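Local coordinates for protein metal-dependent phosphohydrolase, HDOD domain-containing (Geobacter sulfurreducens, PDB 3HC1) that is of unknown biochemical function but binds a pair of ferric ions in an HD-type metal site, consistent with a metal-dependent phosphohydrolase of the HDOD family, at residues I87-L91 and D92-E96; V145-A148 and G149-D153; F189-H193 and C194-F198; S277-E281 and K282-A286. One frame throughout, in Å; residues are numbered along the deposited sequence.

Interaction 1: I87-L91 and D92-E96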
loop_
_atom_site.group_PDB
_atom_site.type_symbol
_atom_site.label_atom_id
_atom_site.label_comp_id
_atom_site.label_asym_id
_atom_site.label_seq_id
_atom_site.Cartn_x
_atom_site.Cartn_y
_atom_site.Cartn_z
ATOM N N ILE A 87 -17.070 -18.053 6.120
ATOM C CA ILE A 87 -18.502 -17.830 6.230
ATOM C C ILE A 87 -18.740 -16.366 6.485
ATOM O O ILE A 87 -19.632 -15.792 5.873
ATOM C CB ILE A 87 -19.139 -18.665 7.376
ATOM C CG1 ILE A 87 -19.075 -20.166 7.074
ATOM C CG2 ILE A 87 -20.595 -18.289 7.592
ATOM C CD1 ILE A 87 -19.420 -21.029 8.282
ATOM N N TYR A 88 -17.927 -15.764 7.355
ATOM C CA TYR A 88 -18.193 -14.414 7.829
ATOM C C TYR A 88 -17.582 -13.312 6.991
ATOM O O TYR A 88 -18.211 -12.281 6.821
ATOM C CB TYR A 88 -17.861 -14.274 9.332
ATOM C CG TYR A 88 -18.967 -14.909 10.195
ATOM C CD1 TYR A 88 -19.146 -16.299 10.224
ATOM C CD2 TYR A 88 -19.888 -14.110 10.909
ATOM C CE1 TYR A 88 -20.163 -16.874 10.978
ATOM C CE2 TYR A 88 -20.912 -14.683 11.670
ATOM C CZ TYR A 88 -21.041 -16.069 11.702
ATOM O OH TYR A 88 -22.059 -16.688 12.420
ATOM N N LEU A 89 -16.398 -13.514 6.427
ATOM C CA LEU A 89 -15.754 -12.461 5.623
ATOM C C LEU A 89 -16.290 -12.394 4.197
ATOM O O LEU A 89 -16.402 -11.317 3.625
ATOM C CB LEU A 89 -14.236 -12.655 5.571
ATOM C CG LEU A 89 -13.340 -12.042 6.659
ATOM C CD1 LEU A 89 -13.783 -12.362 8.073
ATOM C CD2 LEU A 89 -11.884 -12.509 6.452
ATOM N N GLY A 90 -16.605 -13.545 3.615
ATOM C CA GLY A 90 -16.890 -13.628 2.182
ATOM C C GLY A 90 -15.622 -13.495 1.331
ATOM O O GLY A 90 -14.514 -13.255 1.837
ATOM N N LEU A 91 -15.810 -13.648 0.022
ATOM C CA LEU A 91 -14.715 -13.858 -0.930
ATOM C C LEU A 91 -13.733 -12.681 -0.946
ATOM O O LEU A 91 -12.527 -12.886 -0.839
ATOM C CB LEU A 91 -15.279 -14.106 -2.339
ATOM C CG LEU A 91 -14.367 -14.210 -3.571
ATOM C CD1 LEU A 91 -13.429 -15.412 -3.478
ATOM C CD2 LEU A 91 -15.208 -14.248 -4.838
ATOM N N ASP A 92 -14.245 -11.457 -1.050
ATOM C CA ASP A 92 -13.350 -10.297 -1.149
ATOM C C ASP A 92 -12.521 -10.027 0.118
ATOM O O ASP A 92 -11.282 -9.877 0.034
ATOM C CB ASP A 92 -14.125 -9.046 -1.587
ATOM C CG ASP A 92 -14.688 -9.167 -2.988
ATOM O OD1 ASP A 92 -14.369 -10.144 -3.704
ATOM O OD2 ASP A 92 -15.468 -8.281 -3.372
ATOM N N LEU A 93 -13.167 -9.964 1.282
ATOM C CA LEU A 93 -12.422 -9.767 2.521
ATOM C C LEU A 93 -11.477 -10.955 2.813
ATOM O O LEU A 93 -10.395 -10.767 3.396
ATOM C CB LEU A 93 -13.336 -9.458 3.696
ATOM C CG LEU A 93 -14.046 -8.092 3.658
ATOM C CD1 LEU A 93 -15.179 -7.987 4.700
ATOM C CD2 LEU A 93 -13.058 -6.955 3.832
ATOM N N LEU A 94 -11.849 -12.171 2.400
ATOM C CA LEU A 94 -10.917 -13.285 2.566
ATOM C C LEU A 94 -9.635 -13.130 1.684
ATOM O O LEU A 94 -8.540 -13.346 2.188
ATOM C CB LEU A 94 -11.568 -14.637 2.332
ATOM C CG LEU A 94 -10.724 -15.897 2.617
ATOM C CD1 LEU A 94 -10.339 -15.973 4.067
ATOM C CD2 LEU A 94 -11.490 -17.151 2.181
ATOM N N ARG A 95 -9.799 -12.816 0.401
ATOM C CA ARG A 95 -8.670 -12.496 -0.507
ATOM C C ARG A 95 -7.808 -11.396 0.118
ATOM O O ARG A 95 -6.587 -11.470 0.120
ATOM C CB ARG A 95 -9.156 -12.018 -1.881
ATOM C CG ARG A 95 -9.705 -13.093 -2.892
ATOM C CD ARG A 95 -10.607 -12.379 -3.945
ATOM N NE ARG A 95 -10.801 -13.152 -5.159
ATOM C CZ ARG A 95 -11.743 -12.931 -6.083
ATOM N NH1 ARG A 95 -12.624 -11.935 -5.972
ATOM N NH2 ARG A 95 -11.822 -13.738 -7.137
ATOM N N GLU A 96 -8.463 -10.368 0.643
ATOM C CA GLU A 96 -7.782 -9.254 1.276
ATOM C C GLU A 96 -6.994 -9.674 2.481
ATOM O O GLU A 96 -5.871 -9.261 2.651
ATOM C CB GLU A 96 -8.792 -8.205 1.737
ATOM C CG GLU A 96 -8.160 -6.928 2.181
ATOM C CD GLU A 96 -9.173 -5.848 2.480
ATOM O OE1 GLU A 96 -9.876 -5.404 1.536
ATOM O OE2 GLU A 96 -9.247 -5.422 3.657
HETATM O O HOH W 1 -16.254 -10.062 1.331
#

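Interaction 2: V145-A148 and G149-D153. With FE (Fe (III) ion), chain C; FE (Fe (III) ion), chain B.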
loop_
_atom_site.group_PDB
_atom_site.type_symbol
_atom_site.label_atom_id
_atom_site.label_comp_id
_atom_site.label_asym_id
_atom_site.label_seq_id
_atom_site.Cartn_x
_atom_site.Cartn_y
_atom_site.Cartn_z
ATOM N N VAL A 145 -7.873 -1.467 -4.751
ATOM C CA VAL A 145 -7.272 -0.248 -4.208
ATOM C C VAL A 145 -6.479 -0.596 -2.962
ATOM O O VAL A 145 -5.421 -0.030 -2.706
ATOM C CB VAL A 145 -8.334 0.820 -3.861
ATOM C CG1 VAL A 145 -7.695 2.119 -3.435
ATOM C CG2 VAL A 145 -9.254 1.080 -5.043
ATOM N N TYR A 146 -7.034 -1.457 -2.127
ATOM C CA TYR A 146 -6.332 -1.924 -0.950
ATOM C C TYR A 146 -4.945 -2.529 -1.326
ATOM O O TYR A 146 -3.922 -2.189 -0.727
ATOM C CB TYR A 146 -7.152 -2.962 -0.188
ATOM C CG TYR A 146 -6.464 -3.484 1.066
ATOM C CD1 TYR A 146 -5.636 -4.586 1.004
ATOM C CD2 TYR A 146 -6.662 -2.891 2.298
ATOM C CE1 TYR A 146 -5.004 -5.078 2.104
ATOM C CE2 TYR A 146 -6.015 -3.416 3.457
ATOM C CZ TYR A 146 -5.184 -4.485 3.334
ATOM O OH TYR A 146 -4.558 -5.026 4.424
ATOM N N VAL A 147 -4.947 -3.436 -2.287
ATOM C CA VAL A 147 -3.737 -4.148 -2.689
ATOM C C VAL A 147 -2.716 -3.137 -3.292
ATOM O O VAL A 147 -1.574 -3.172 -2.889
ATOM C CB VAL A 147 -4.049 -5.309 -3.665
ATOM C CG1 VAL A 147 -2.793 -5.780 -4.394
ATOM C CG2 VAL A 147 -4.714 -6.490 -2.915
ATOM N N ALA A 148 -3.150 -2.212 -4.171
ATOM C CA ALA A 148 -2.265 -1.154 -4.722
ATOM C C ALA A 148 -1.631 -0.339 -3.590
ATOM O O ALA A 148 -0.435 -0.029 -3.634
ATOM C CB ALA A 148 -2.976 -0.258 -5.723
ATOM N N GLY A 149 -2.436 -0.037 -2.571
ATOM C CA GLY A 149 -1.994 0.745 -1.404
ATOM C C GLY A 149 -0.936 0.065 -0.569
ATOM O O GLY A 149 0.111 0.640 -0.231
ATOM N N LEU A 150 -1.198 -1.197 -0.241
ATOM C CA LEU A 150 -0.252 -1.962 0.574
ATOM C C LEU A 150 1.085 -2.146 -0.147
ATOM O O LEU A 150 2.116 -2.294 0.518
ATOM C CB LEU A 150 -0.850 -3.325 0.931
ATOM C CG LEU A 150 -0.192 -4.131 2.052
ATOM C CD1 LEU A 150 0.118 -3.336 3.288
ATOM C CD2 LEU A 150 -1.115 -5.313 2.415
ATOM N N LEU A 151 1.087 -2.122 -1.499
ATOM C CA LEU A 151 2.303 -2.333 -2.256
ATOM C C LEU A 151 2.982 -1.035 -2.692
ATOM O O LEU A 151 4.023 -1.083 -3.359
ATOM C CB LEU A 151 2.025 -3.151 -3.533
ATOM C CG LEU A 151 1.558 -4.597 -3.255
ATOM C CD1 LEU A 151 1.096 -5.236 -4.543
ATOM C CD2 LEU A 151 2.756 -5.341 -2.645
ATOM N N HIS A 152 2.372 0.119 -2.397
ATOM C CA HIS A 152 2.833 1.395 -2.990
ATOM C C HIS A 152 4.327 1.752 -2.772
ATOM O O HIS A 152 5.007 2.253 -3.661
ATOM C CB HIS A 152 1.911 2.569 -2.650
ATOM C CG HIS A 152 2.198 3.207 -1.310
ATOM N ND1 HIS A 152 1.853 2.599 -0.127
ATOM C CD2 HIS A 152 2.785 4.381 -0.970
ATOM C CE1 HIS A 152 2.260 3.341 0.887
ATOM N NE2 HIS A 152 2.804 4.439 0.405
ATOM N N ASP A 153 4.796 1.479 -1.556
ATOM C CA ASP A 153 6.148 1.699 -1.149
ATOM C C ASP A 153 7.023 0.451 -1.153
ATOM O O ASP A 153 8.064 0.410 -0.462
ATOM C CB ASP A 153 6.142 2.348 0.240
ATOM C CG ASP A 153 5.978 3.867 0.159
ATOM O OD1 ASP A 153 6.173 4.410 -0.955
ATOM O OD2 ASP A 153 5.632 4.495 1.183
HETATM FE FE FE C . 4.246 6.105 1.167
HETATM FE FE FE B . 6.254 6.522 -1.437
HETATM O O HOH W 2 4.608 6.936 -0.603
#

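Interaction 3: F189-H193 and C194-F198. With FE (Fe (III) ion), chain B.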
loop_
_atom_site.group_PDB
_atom_site.type_symbol
_atom_site.label_atom_id
_atom_site.label_comp_id
_atom_site.label_asym_id
_atom_site.label_seq_id
_atom_site.Cartn_x
_atom_site.Cartn_y
_atom_site.Cartn_z
ATOM N N PHE A 189 20.739 8.948 -5.781
ATOM C CA PHE A 189 20.711 7.838 -6.747
ATOM C C PHE A 189 20.261 8.220 -8.165
ATOM O O PHE A 189 20.320 7.388 -9.048
ATOM C CB PHE A 189 19.783 6.744 -6.256
ATOM C CG PHE A 189 19.995 6.338 -4.828
ATOM C CD1 PHE A 189 21.264 6.207 -4.298
ATOM C CD2 PHE A 189 18.904 6.029 -4.023
ATOM C CE1 PHE A 189 21.434 5.818 -2.983
ATOM C CE2 PHE A 189 19.072 5.633 -2.715
ATOM C CZ PHE A 189 20.349 5.528 -2.198
ATOM N N GLY A 190 19.761 9.436 -8.392
ATOM C CA GLY A 190 19.103 9.784 -9.691
ATOM C C GLY A 190 17.805 9.057 -10.053
ATOM O O GLY A 190 17.333 9.123 -11.183
ATOM N N THR A 191 17.228 8.354 -9.095
ATOM C CA THR A 191 15.971 7.629 -9.282
ATOM C C THR A 191 15.371 7.494 -7.893
ATOM O O THR A 191 16.046 7.774 -6.909
ATOM C CB THR A 191 16.178 6.249 -9.958
ATOM O OG1 THR A 191 14.904 5.734 -10.371
ATOM C CG2 THR A 191 16.848 5.223 -9.023
ATOM N N SER A 192 14.111 7.060 -7.787
ATOM C CA SER A 192 13.490 6.883 -6.476
ATOM C C SER A 192 12.835 5.503 -6.287
ATOM O O SER A 192 12.794 4.666 -7.206
ATOM C CB SER A 192 12.459 7.996 -6.266
ATOM O OG SER A 192 11.179 7.588 -6.754
ATOM N N HIS A 193 12.281 5.293 -5.098
ATOM C CA HIS A 193 11.522 4.076 -4.803
ATOM C C HIS A 193 10.289 3.898 -5.702
ATOM O O HIS A 193 9.787 2.756 -5.815
ATOM C CB HIS A 193 11.091 3.998 -3.338
ATOM C CG HIS A 193 10.083 5.030 -2.953
ATOM N ND1 HIS A 193 10.406 6.368 -2.803
ATOM C CD2 HIS A 193 8.751 4.938 -2.753
ATOM C CE1 HIS A 193 9.316 7.037 -2.477
ATOM N NE2 HIS A 193 8.305 6.189 -2.416
ATOM N N CYS A 194 9.779 4.984 -6.288
ATOM C CA CYS A 194 8.727 4.910 -7.317
ATOM C C CYS A 194 9.189 4.091 -8.498
ATOM O O CYS A 194 8.558 3.128 -8.888
ATOM C CB CYS A 194 8.301 6.272 -7.789
ATOM S SG CYS A 194 7.572 7.308 -6.497
ATOM N N GLU A 195 10.339 4.424 -9.047
ATOM C CA GLU A 195 10.871 3.693 -10.188
ATOM C C GLU A 195 11.416 2.317 -9.873
ATOM O O GLU A 195 11.194 1.349 -10.626
ATOM C CB GLU A 195 11.957 4.556 -10.833
ATOM C CG GLU A 195 11.379 5.828 -11.392
ATOM C CD GLU A 195 11.384 6.993 -10.409
ATOM O OE1 GLU A 195 11.684 6.841 -9.214
ATOM O OE2 GLU A 195 11.078 8.070 -10.870
ATOM N N VAL A 196 12.132 2.215 -8.744
ATOM C CA VAL A 196 12.572 0.935 -8.270
ATOM C C VAL A 196 11.386 0.044 -7.989
ATOM O O VAL A 196 11.433 -1.123 -8.343
ATOM C CB VAL A 196 13.471 1.055 -6.985
ATOM C CG1 VAL A 196 13.885 -0.316 -6.369
ATOM C CG2 VAL A 196 14.745 1.810 -7.377
ATOM N N GLY A 197 10.347 0.573 -7.334
ATOM C CA GLY A 197 9.164 -0.261 -6.997
ATOM C C GLY A 197 8.471 -0.722 -8.267
ATOM O O GLY A 197 7.944 -1.855 -8.354
ATOM N N PHE A 198 8.445 0.165 -9.240
ATOM C CA PHE A 198 7.835 -0.181 -10.577
ATOM C C PHE A 198 8.603 -1.338 -11.229
ATOM O O PHE A 198 8.008 -2.350 -11.634
ATOM C CB PHE A 198 7.839 1.066 -11.460
ATOM C CG PHE A 198 7.294 0.852 -12.827
ATOM C CD1 PHE A 198 5.915 1.021 -13.073
ATOM C CD2 PHE A 198 8.147 0.492 -13.871
ATOM C CE1 PHE A 198 5.430 0.886 -14.368
ATOM C CE2 PHE A 198 7.657 0.291 -15.171
ATOM C CZ PHE A 198 6.292 0.479 -15.396
HETATM FE FE FE B . 6.254 6.522 -1.437
HETATM O O HOH W 2 4.608 6.936 -0.603
#

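Interaction 4: S277-E281 and K282-A286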
loop_
_atom_site.group_PDB
_atom_site.type_symbol
_atom_site.label_atom_id
_atom_site.label_comp_id
_atom_site.label_asym_id
_atom_site.label_seq_id
_atom_site.Cartn_x
_atom_site.Cartn_y
_atom_site.Cartn_z
ATOM N N SER A 277 -20.062 9.086 -9.786
ATOM C CA SER A 277 -19.827 9.134 -8.326
ATOM C C SER A 277 -20.060 10.516 -7.700
ATOM O O SER A 277 -19.530 11.551 -8.154
ATOM C CB SER A 277 -18.439 8.609 -7.944
ATOM O OG SER A 277 -17.427 9.558 -8.195
ATOM N N ASP A 278 -20.887 10.507 -6.663
ATOM C CA ASP A 278 -21.247 11.708 -5.918
ATOM C C ASP A 278 -20.737 11.536 -4.500
ATOM O O ASP A 278 -21.144 10.607 -3.786
ATOM C CB ASP A 278 -22.765 11.900 -5.911
ATOM C CG ASP A 278 -23.310 12.271 -7.277
ATOM O OD1 ASP A 278 -22.607 12.070 -8.299
ATOM O OD2 ASP A 278 -24.453 12.768 -7.331
ATOM N N PHE A 279 -19.818 12.404 -4.110
ATOM C CA PHE A 279 -19.242 12.362 -2.779
ATOM C C PHE A 279 -18.873 13.768 -2.344
ATOM O O PHE A 279 -18.746 14.682 -3.180
ATOM C CB PHE A 279 -18.014 11.438 -2.731
ATOM C CG PHE A 279 -16.882 11.863 -3.629
ATOM C CD1 PHE A 279 -15.936 12.773 -3.194
ATOM C CD2 PHE A 279 -16.747 11.319 -4.892
ATOM C CE1 PHE A 279 -14.880 13.151 -4.006
ATOM C CE2 PHE A 279 -15.680 11.676 -5.706
ATOM C CZ PHE A 279 -14.752 12.585 -5.271
ATOM N N ASP A 280 -18.696 13.928 -1.038
ATOM C CA ASP A 280 -18.249 15.169 -0.507
ATOM C C ASP A 280 -16.887 14.906 0.151
ATOM O O ASP A 280 -16.817 14.356 1.246
ATOM C CB ASP A 280 -19.284 15.690 0.480
ATOM C CG ASP A 280 -18.899 17.014 1.091
ATOM O OD1 ASP A 280 -17.811 17.540 0.790
ATOM O OD2 ASP A 280 -19.708 17.543 1.870
ATOM N N GLU A 281 -15.813 15.327 -0.518
ATOM C CA GLU A 281 -14.462 15.134 0.016
ATOM C C GLU A 281 -14.249 15.854 1.371
ATOM O O GLU A 281 -13.446 15.411 2.184
ATOM C CB GLU A 281 -13.404 15.537 -1.011
ATOM C CG GLU A 281 -13.400 16.997 -1.428
ATOM C CD GLU A 281 -14.240 17.253 -2.673
ATOM O OE1 GLU A 281 -15.330 16.671 -2.767
ATOM O OE2 GLU A 281 -13.792 18.004 -3.547
ATOM N N LYS A 282 -14.978 16.942 1.636
ATOM C CA LYS A 282 -14.947 17.580 2.967
ATOM C C LYS A 282 -15.365 16.609 4.079
ATOM O O LYS A 282 -14.690 16.481 5.098
ATOM C CB LYS A 282 -15.845 18.822 3.019
ATOM C CG LYS A 282 -15.357 19.996 2.153
ATOM C CD LYS A 282 -16.231 21.247 2.354
ATOM C CE LYS A 282 -17.628 21.113 1.676
ATOM N NZ LYS A 282 -18.780 21.843 2.365
ATOM N N LEU A 283 -16.466 15.903 3.878
ATOM C CA LEU A 283 -16.948 14.933 4.885
ATOM C C LEU A 283 -16.044 13.700 4.981
ATOM O O LEU A 283 -15.863 13.155 6.066
ATOM C CB LEU A 283 -18.379 14.514 4.588
ATOM C CG LEU A 283 -19.359 15.700 4.602
ATOM C CD1 LEU A 283 -20.769 15.258 4.126
ATOM C CD2 LEU A 283 -19.416 16.392 5.983
ATOM N N ILE A 284 -15.474 13.272 3.858
ATOM C CA ILE A 284 -14.517 12.158 3.878
ATOM C C ILE A 284 -13.256 12.525 4.672
ATOM O O ILE A 284 -12.822 11.749 5.497
ATOM C CB ILE A 284 -14.092 11.659 2.469
ATOM C CG1 ILE A 284 -15.312 11.209 1.636
ATOM C CG2 ILE A 284 -13.038 10.486 2.579
ATOM C CD1 ILE A 284 -15.000 10.971 0.176
ATOM N N VAL A 285 -12.661 13.688 4.411
ATOM C CA VAL A 285 -11.503 14.111 5.179
ATOM C C VAL A 285 -11.871 14.192 6.667
ATOM O O VAL A 285 -11.134 13.708 7.522
ATOM C CB VAL A 285 -10.932 15.452 4.705
ATOM C CG1 VAL A 285 -9.823 15.939 5.718
ATOM C CG2 VAL A 285 -10.352 15.299 3.337
ATOM N N ALA A 286 -13.043 14.775 6.962
ATOM C CA ALA A 286 -13.502 14.872 8.338
ATOM C C ALA A 286 -13.622 13.534 9.015
ATOM O O ALA A 286 -13.165 13.379 10.199
ATOM C CB ALA A 286 -14.792 15.654 8.450
#

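Interaction 1: I87-L91 and D92-E96
Leu-91 lies against Arg-95, one turn further along helix 82-108, and the arginine can be followed outward from its root. CB and CG pass beside the leucine carbonyl, with Arg-95 CG 3.5 Å from Leu-91 O; a chi1 of -76° sets CG anti to the carbonyl carbon and so starts the chain along this flank. CD stays near the same oxygen, and from CG to NE the chain is extended, which takes Arg-95 NE to 3.9 Å from Leu-91 CD1. At the tip the leucine branch lies over one guanidinium face, displaced toward its rim, and Leu-91 CD2 is 3.6 Å from Arg-95 NH1. NH1 also makes a weak, salt-bridging hydrogen bond to Asp-92 OD1 at 3.4 Å, while NH2 binds the backbone oxygen of Asp-42. With an alanine here, Asp-92 would probably lose its charged mate and the Leu-91 methyls the flat surface they rest on. Arg-95 N bonds nearly straight to Leu-91 O, at 3.0 Å, and Leu-94 N directly to Gly-90 O. Two residues before the Leu-91 pair, a water accepts from Leu-93 N at 3.1 Å and donates to Leu-89 O at 2.6 Å. The phi of 73° at Gly-90 and the 77° between the short axes of 87-91 and 92-96 mark a sharp bend, water-bridged at this step, in a helix of the all-helical HDOD domain.

Interaction 2: V145-A148 and G149-D153
Gly-149 O is gripped twice by one residue: His-152 ND1 donates to it over 2.6 Å, and His-152 N over 3.2 Å. The side-chain bond lies in the carbonyl plane and close to the plane of the imidazole, so it fixes the rotation of the ring as well as its position. A chi1 of 84° puts the ring between the backbone N and carbonyl carbon of His-152, folded back toward this oxygen, and turns the far nitrogen to the chain C iron, which His-152 NE2 binds at 2.3 Å. The backbone carbonyl thus acts as a second-shell group that orients a first-shell ligand. His-152 and Asp-153 are the HD pair of the H...HD...D signature that names HD-domain proteins, completed by His-122 and Asp-238. Asp-153 bridges the two metals, its OD2 2.1 Å from the chain C iron and its OD1 2.2 Å from the chain B iron, and a water joins both ions as well. Its CB lies over the centre of one face of the His-152 ring. Upstream, the end of helix 142-150 keeps i to i+4 bonds: Leu-150 N donates to Tyr-146 O, and Leu-151 N to Val-147 O. The side chains of these pairs run side by side: Tyr-146 CE1 meets Leu-150 CD2 at 3.9 Å, and Val-147 CG1 meets Leu-151 CD1 at 3.9 Å. The tyrosine hydroxyl is hydrogen-bonded to Thr-100 OG1, while Phe-99 of helix 82-108 packs on Val-147 and Leu-150.

Interaction 3: F189-H193 and C194-F198
From an extended Ser-192 (phi -129°, psi 179°) the chain turns straight into helix 193-203, whose first turn is held by Val-196 N bonding to Ser-192 O in a nearly straight line. The side chains form a capping box. Glu-195 OE1 takes two donors from Ser-192: the hydroxyl OG at 2.6 Å, on the syn side of the carboxylate, and the backbone N at 2.8 Å, from above its plane. A bend at chi2 (91°) folds the glutamate back to reach them. Ser-192 OG in turn accepts from Cys-194 N at 3.0 Å, so one hydroxyl serves both a helix amide and the carboxylate. The other glutamate oxygen, OE2, forms a salt bridge with Arg-12, and Thr-191 OG1 bonds to the backbone oxygen of the same arginine while touching Glu-195 CB at 3.2 Å. His-193 follows the cap directly and faces the metal site, with its ND1 hydrogen-bonded to Glu-185. His-193 NE2 binds the chain B iron at 2.3 Å. The sulfur of Cys-194 stands over one face of this imidazole, 4.4 Å from SG to the His-193 ring centroid.

Interaction 4: S277-E281 and K282-A286
Asp-280 grips the start of helix 281-302 with its backbone and its side chain. Asp-280 O accepts from Ile-284 N at 3.1 Å, in the carbonyl plane; one residue on, Glu-281 O takes Val-285 N at 2.9 Å, there tilted out of the plane. On the packed side, Ile-284 CD1 reaches Phe-279 CD1 at 3.9 Å, the two side chains crossing at a slant, and Trp-267 of helix 266-273 also rests on Ile-284. Arg-271 of that helix adds a cation-pi contact to Phe-279 and a salt bridge to Glu-281. The aspartate is the N-cap residue: its CG is anti to the backbone N (chi1 -180°), and Asp-280 OD1 accepts a weak bond from Lys-282 N, 3.0 Å long with an N-H...O angle of 130°. Were the carboxylate cut back to an alanine, this first-turn amide would probably be left without its side-chain acceptor and a gap opened beside Leu-283. The outer side is looser. Lys-282 and Leu-283 are largely exposed, and although Leu-283 CG comes to 3.3 Å from Asp-280 OD2, the lysine chain bends at chi3 and chi4 and its charge stays beyond salt-bridge range, Lys-282 NZ being 4.4 Å from Asp-280 OD2.

Interactions 2 and 3 are buried and share the chain B iron: Asp-153 of one and His-193 of the other are both its ligands, with Asp-153 OD1 3.1 Å from His-193 NE2. Interaction 1 is partly buried, yet it joins the core through Glu-96, whose CG packs on Tyr-146 CD1 at 3.6 Å as helix 82-108 meets helix 142-150. Interaction 4 stands apart, its nearest atoms about 12 Å from those of interaction 2. Chemistry follows place: metal ligands and the bonds that orient them in the two buried contacts, a hydrated bend and a weak salt bridge in interaction 1. Two N-caps invite comparison, a serine in a buried capping box in interaction 3 and a weakly bonded aspartate in interaction 4.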